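Local coordinates for protein arginase (Trypanosoma brucei brucei, PDB 4RHJ) that is of unknown function, an arginase-like protein with the arginase-deacetylase fold that evolved without the binuclear manganese cluster of true arginases, at residues F240-A245 / D285-N290; F168-S173 / D244-D249. All blocks are in the same frame, centred on the assembly; numbering follows the deposited sequence.

Contact 1: F240-A245 / D285-N290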
# COMPACT_ATOMS: atom_id res chain seq x y z
N PHE A 240 -6.02 -26.62 8.48
CA PHE A 240 -6.24 -25.53 9.42
C PHE A 240 -5.67 -24.29 8.77
O PHE A 240 -4.60 -24.34 8.17
CB PHE A 240 -5.55 -25.80 10.76
CG PHE A 240 -5.79 -24.74 11.81
CD1 PHE A 240 -6.67 -24.97 12.87
CD2 PHE A 240 -5.13 -23.52 11.76
CE1 PHE A 240 -6.89 -24.00 13.84
CE2 PHE A 240 -5.35 -22.54 12.73
CZ PHE A 240 -6.23 -22.79 13.77
N ILE A 241 -6.37 -23.17 8.86
CA ILE A 241 -5.81 -21.97 8.27
C ILE A 241 -5.56 -20.97 9.38
O ILE A 241 -6.48 -20.63 10.13
CB ILE A 241 -6.73 -21.41 7.17
CG1 ILE A 241 -6.68 -22.35 5.96
CG2 ILE A 241 -6.29 -20.02 6.78
CD1 ILE A 241 -7.47 -21.91 4.75
N SER A 242 -4.30 -20.56 9.52
CA SER A 242 -3.88 -19.62 10.56
C SER A 242 -3.27 -18.39 9.89
O SER A 242 -2.32 -18.51 9.11
CB SER A 242 -2.88 -20.24 11.52
OG SER A 242 -2.70 -19.43 12.68
N ILE A 243 -3.84 -17.24 10.22
CA ILE A 243 -3.59 -15.99 9.53
C ILE A 243 -3.22 -14.88 10.51
O ILE A 243 -4.05 -14.37 11.25
CB ILE A 243 -4.82 -15.56 8.70
CG1 ILE A 243 -4.96 -16.44 7.45
CG2 ILE A 243 -4.75 -14.07 8.32
CD1 ILE A 243 -6.27 -16.28 6.73
N ASP A 244 -1.94 -14.56 10.55
CA ASP A 244 -1.47 -13.43 11.31
C ASP A 244 -1.49 -12.23 10.39
O ASP A 244 -0.92 -12.26 9.29
CB ASP A 244 -0.07 -13.67 11.83
CG ASP A 244 0.35 -12.66 12.89
OD1 ASP A 244 -0.19 -11.54 12.93
OD2 ASP A 244 1.24 -13.00 13.69
N ALA A 245 -2.17 -11.19 10.84
CA ALA A 245 -2.26 -9.92 10.15
C ALA A 245 -0.86 -9.34 9.89
O ALA A 245 -0.67 -8.52 8.98
CB ALA A 245 -3.11 -8.96 10.95
N ASP A 285 -8.12 -19.20 12.15
CA ASP A 285 -7.85 -18.26 13.22
C ASP A 285 -7.25 -17.02 12.63
O ASP A 285 -6.11 -17.03 12.16
CB ASP A 285 -6.90 -18.84 14.28
CG ASP A 285 -6.60 -17.83 15.41
OD1 ASP A 285 -7.45 -16.96 15.68
OD2 ASP A 285 -5.52 -17.92 16.02
N VAL A 286 -8.01 -15.94 12.67
CA VAL A 286 -7.45 -14.70 12.17
C VAL A 286 -7.18 -13.75 13.33
O VAL A 286 -8.10 -13.29 13.98
CB VAL A 286 -8.38 -14.04 11.15
CG1 VAL A 286 -7.60 -13.03 10.35
CG2 VAL A 286 -8.94 -15.10 10.22
N TYR A 287 -5.89 -13.46 13.53
CA TYR A 287 -5.37 -12.82 14.74
C TYR A 287 -4.31 -11.75 14.44
O TYR A 287 -4.00 -11.49 13.29
CB TYR A 287 -4.76 -13.87 15.66
CG TYR A 287 -3.58 -14.62 15.05
CD1 TYR A 287 -3.78 -15.75 14.26
CD2 TYR A 287 -2.28 -14.21 15.30
CE1 TYR A 287 -2.70 -16.44 13.73
CE2 TYR A 287 -1.21 -14.90 14.78
CZ TYR A 287 -1.41 -16.01 13.99
OH TYR A 287 -0.32 -16.68 13.47
N GLY A 288 -3.76 -11.15 15.49
CA GLY A 288 -2.67 -10.19 15.33
C GLY A 288 -3.08 -8.73 15.31
O GLY A 288 -2.24 -7.84 15.22
N TYR A 289 -4.38 -8.49 15.43
CA TYR A 289 -4.95 -7.17 15.28
C TYR A 289 -5.25 -6.54 16.64
O TYR A 289 -5.88 -7.13 17.50
CB TYR A 289 -6.22 -7.24 14.42
CG TYR A 289 -7.12 -6.04 14.55
CD1 TYR A 289 -6.78 -4.82 13.98
CD2 TYR A 289 -8.31 -6.12 15.28
CE1 TYR A 289 -7.61 -3.72 14.13
CE2 TYR A 289 -9.15 -5.01 15.42
CZ TYR A 289 -8.79 -3.81 14.84
OH TYR A 289 -9.61 -2.70 14.97
N ASN A 290 -4.77 -5.32 16.80
CA ASN A 290 -4.93 -4.59 18.04
C ASN A 290 -5.30 -3.16 17.70
O ASN A 290 -4.48 -2.42 17.15
CB ASN A 290 -3.65 -4.67 18.87
CG ASN A 290 -3.74 -3.89 20.18
OD1 ASN A 290 -4.65 -3.09 20.38
ND2 ASN A 290 -2.77 -4.09 21.06
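Ile243 and Ala245 reach across to Asp285 and Tyr287 in a regular alternation of backbone hydrogen bonds. Asp285 N donates to Ile241 O, Ile243 N to Asp285 O at 3.0 Å, Tyr287 N to Ile243 O at a nearly straight 173°, and Ala245 N to Tyr287 O.

These are neighbouring parallel strands, running almost the same way, in the middle of the arginase sheet; helix 266-274 makes the beta-alpha-beta crossover between them. Ser242, Asp244, Asp285 and Tyr287 share one face. With chi1 at 62°, Tyr287 swings its ring back over the neighbouring strand: Asp244 CA lies 3.7 Å above one ring face, towards the rim. Small Ser242 leaves room for that ring, its OG 3.2 Å from the edge at Tyr287 CE1 and held by Thr147, while the length of Tyr287 carries its OH to His167. The Asp244 carboxylate approaches Tyr287 CE2 with its plane turned 46° from the ring; its OD1 accepts from Ser246 N. On the other face the branched side chains of Ile243 and Val286 lie side by side, CG2 to CG1 at 3.7 Å, with Ile311 of helix 303-316 against Ile243. Gly288 has no side chain, and its CA comes to 3.7 Å from Asp244 OD1.

Contact 2: F168-S173 / D244-D249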
# COMPACT_ATOMS: atom_id res chain seq x y z
N PHE A 168 0.35 -18.07 7.82
CA PHE A 168 0.69 -16.77 7.25
C PHE A 168 1.14 -15.75 8.28
O PHE A 168 0.33 -15.19 8.99
CB PHE A 168 -0.51 -16.18 6.50
CG PHE A 168 -1.01 -17.00 5.35
CD1 PHE A 168 -0.44 -16.88 4.10
CD2 PHE A 168 -2.09 -17.86 5.52
CE1 PHE A 168 -0.91 -17.64 3.05
CE2 PHE A 168 -2.57 -18.61 4.48
CZ PHE A 168 -1.99 -18.50 3.24
N SER A 169 2.43 -15.46 8.33
CA SER A 169 2.92 -14.48 9.27
C SER A 169 4.20 -13.86 8.78
O SER A 169 4.82 -14.40 7.87
CB SER A 169 3.13 -15.12 10.63
OG SER A 169 3.40 -14.14 11.59
N ALA A 170 4.61 -12.76 9.40
CA ALA A 170 5.91 -12.16 9.14
C ALA A 170 7.04 -12.94 9.79
O ALA A 170 8.20 -12.85 9.37
CB ALA A 170 5.93 -10.74 9.61
N ARG A 171 6.69 -13.69 10.83
CA ARG A 171 7.64 -14.55 11.55
C ARG A 171 7.14 -15.99 11.60
O ARG A 171 5.94 -16.21 11.64
CB ARG A 171 7.86 -14.06 12.98
CG ARG A 171 6.64 -14.18 13.85
CD ARG A 171 6.53 -13.06 14.89
NE ARG A 171 6.11 -11.76 14.34
CZ ARG A 171 6.95 -10.78 14.00
NH1 ARG A 171 8.25 -10.94 14.15
NH2 ARG A 171 6.49 -9.63 13.51
N PRO A 172 8.06 -16.96 11.63
CA PRO A 172 7.67 -18.38 11.72
C PRO A 172 6.90 -18.68 12.99
O PRO A 172 6.11 -19.61 12.98
CB PRO A 172 9.01 -19.11 11.70
CG PRO A 172 9.95 -18.19 11.05
CD PRO A 172 9.51 -16.80 11.44
N SER A 173 7.14 -17.91 14.05
CA SER A 173 6.45 -18.07 15.32
C SER A 173 6.60 -19.50 15.85
O SER A 173 5.63 -20.19 16.13
CB SER A 173 4.97 -17.71 15.16
OG SER A 173 4.35 -17.42 16.40
N ASP A 244 -1.94 -14.56 10.55
CA ASP A 244 -1.47 -13.43 11.31
C ASP A 244 -1.49 -12.23 10.39
O ASP A 244 -0.92 -12.26 9.29
CB ASP A 244 -0.07 -13.67 11.83
CG ASP A 244 0.35 -12.66 12.89
OD1 ASP A 244 -0.19 -11.54 12.93
OD2 ASP A 244 1.24 -13.00 13.69
N ALA A 245 -2.17 -11.19 10.84
CA ALA A 245 -2.26 -9.92 10.15
C ALA A 245 -0.86 -9.34 9.89
O ALA A 245 -0.67 -8.52 8.98
CB ALA A 245 -3.11 -8.96 10.95
N SER A 246 0.11 -9.80 10.67
CA SER A 246 1.48 -9.36 10.48
C SER A 246 2.02 -9.78 9.09
O SER A 246 2.98 -9.19 8.57
CB SER A 246 2.38 -9.92 11.58
OG SER A 246 2.65 -11.28 11.34
N VAL A 247 1.38 -10.78 8.47
CA VAL A 247 1.82 -11.24 7.15
C VAL A 247 1.65 -10.16 6.08
O VAL A 247 2.44 -10.11 5.15
CB VAL A 247 1.06 -12.52 6.68
CG1 VAL A 247 -0.32 -12.20 6.11
CG2 VAL A 247 1.88 -13.25 5.59
N LEU A 248 0.63 -9.31 6.21
CA LEU A 248 0.41 -8.26 5.22
C LEU A 248 1.52 -7.23 5.33
O LEU A 248 2.45 -7.39 6.10
CB LEU A 248 -0.97 -7.61 5.41
CG LEU A 248 -2.18 -8.52 5.13
CD1 LEU A 248 -3.50 -7.88 5.50
CD2 LEU A 248 -2.18 -8.89 3.68
N ASP A 249 1.44 -6.16 4.55
CA ASP A 249 2.41 -5.10 4.72
C ASP A 249 1.89 -4.20 5.85
O ASP A 249 0.68 -4.21 6.12
CB ASP A 249 2.60 -4.32 3.40
CG ASP A 249 3.90 -3.54 3.36
OD1 ASP A 249 3.85 -2.33 3.64
OD2 ASP A 249 4.96 -4.14 3.06
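Ser246 OG accepts a hydrogen bond from Ala170 N at 3.1 Å along an almost straight line (175°), and the same oxygen lies 3.0 Å from Ser169 OG. Ser169 OG is also 3.2 Å from Asp244 OD2, so the small hydroxyl sits between a carboxylate and a second hydroxyl, both within hydrogen-bonding distance. It further accepts a weak bond from Arg171 N. Beside this polar cluster, Asp244 N donates to Phe168 O at 2.8 Å, continuing the pairing of the two parallel strands to their last residues.

Both segments leave the carboxyl ends of adjacent strands, where sheets of this alpha/beta kind place their functional loops. Asp244 is a manganese ligand in another structure of this protein, although no metal is bound to this chain. Its other oxygen, OD1, accepts from Ser246 N at 2.9 Å in an Asx turn, met from above the carboxylate plane, and thereby steadies the start of the 3-10 turn 245-247. Ser246 OG stands between its own backbone N and carbonyl carbon (chi1 76°), a rotation that directs it at Ala170.

The apolar side is made by Val247. Its CG2 lies 3.6 Å from Ser169 N and also rests on Phe168 CB, a fit for a compact branched residue, while Leu269 of helix 266-274 touches both Val247 and Phe168. Farther out, Arg199 binds the carbonyl oxygens of Ser246 and Val247, and Asn198 that of Ser169.

Along the chain, strand 163-168 comes first and ends in the 168-173 loop. Some 70 residues later, after strands 190-196 and 215-217, the chain returns to the sheet at strand 239-244, and contact 2 closes that long excursion where the strand passes into segment 244-249. Contact 1 then closes a shorter one, through helix 266-274 to strand 281-287. The loops follow one another, overlapping at Asp244 and Ala245, which belong to both contacts. Strand 239-244 thus lies between its two partners, with Phe168 N probably hydrogen-bonded to Ser242 O and Ile243 CG1 packed on Phe168 CD2, joining strands 163-168, 239-244 and 281-287.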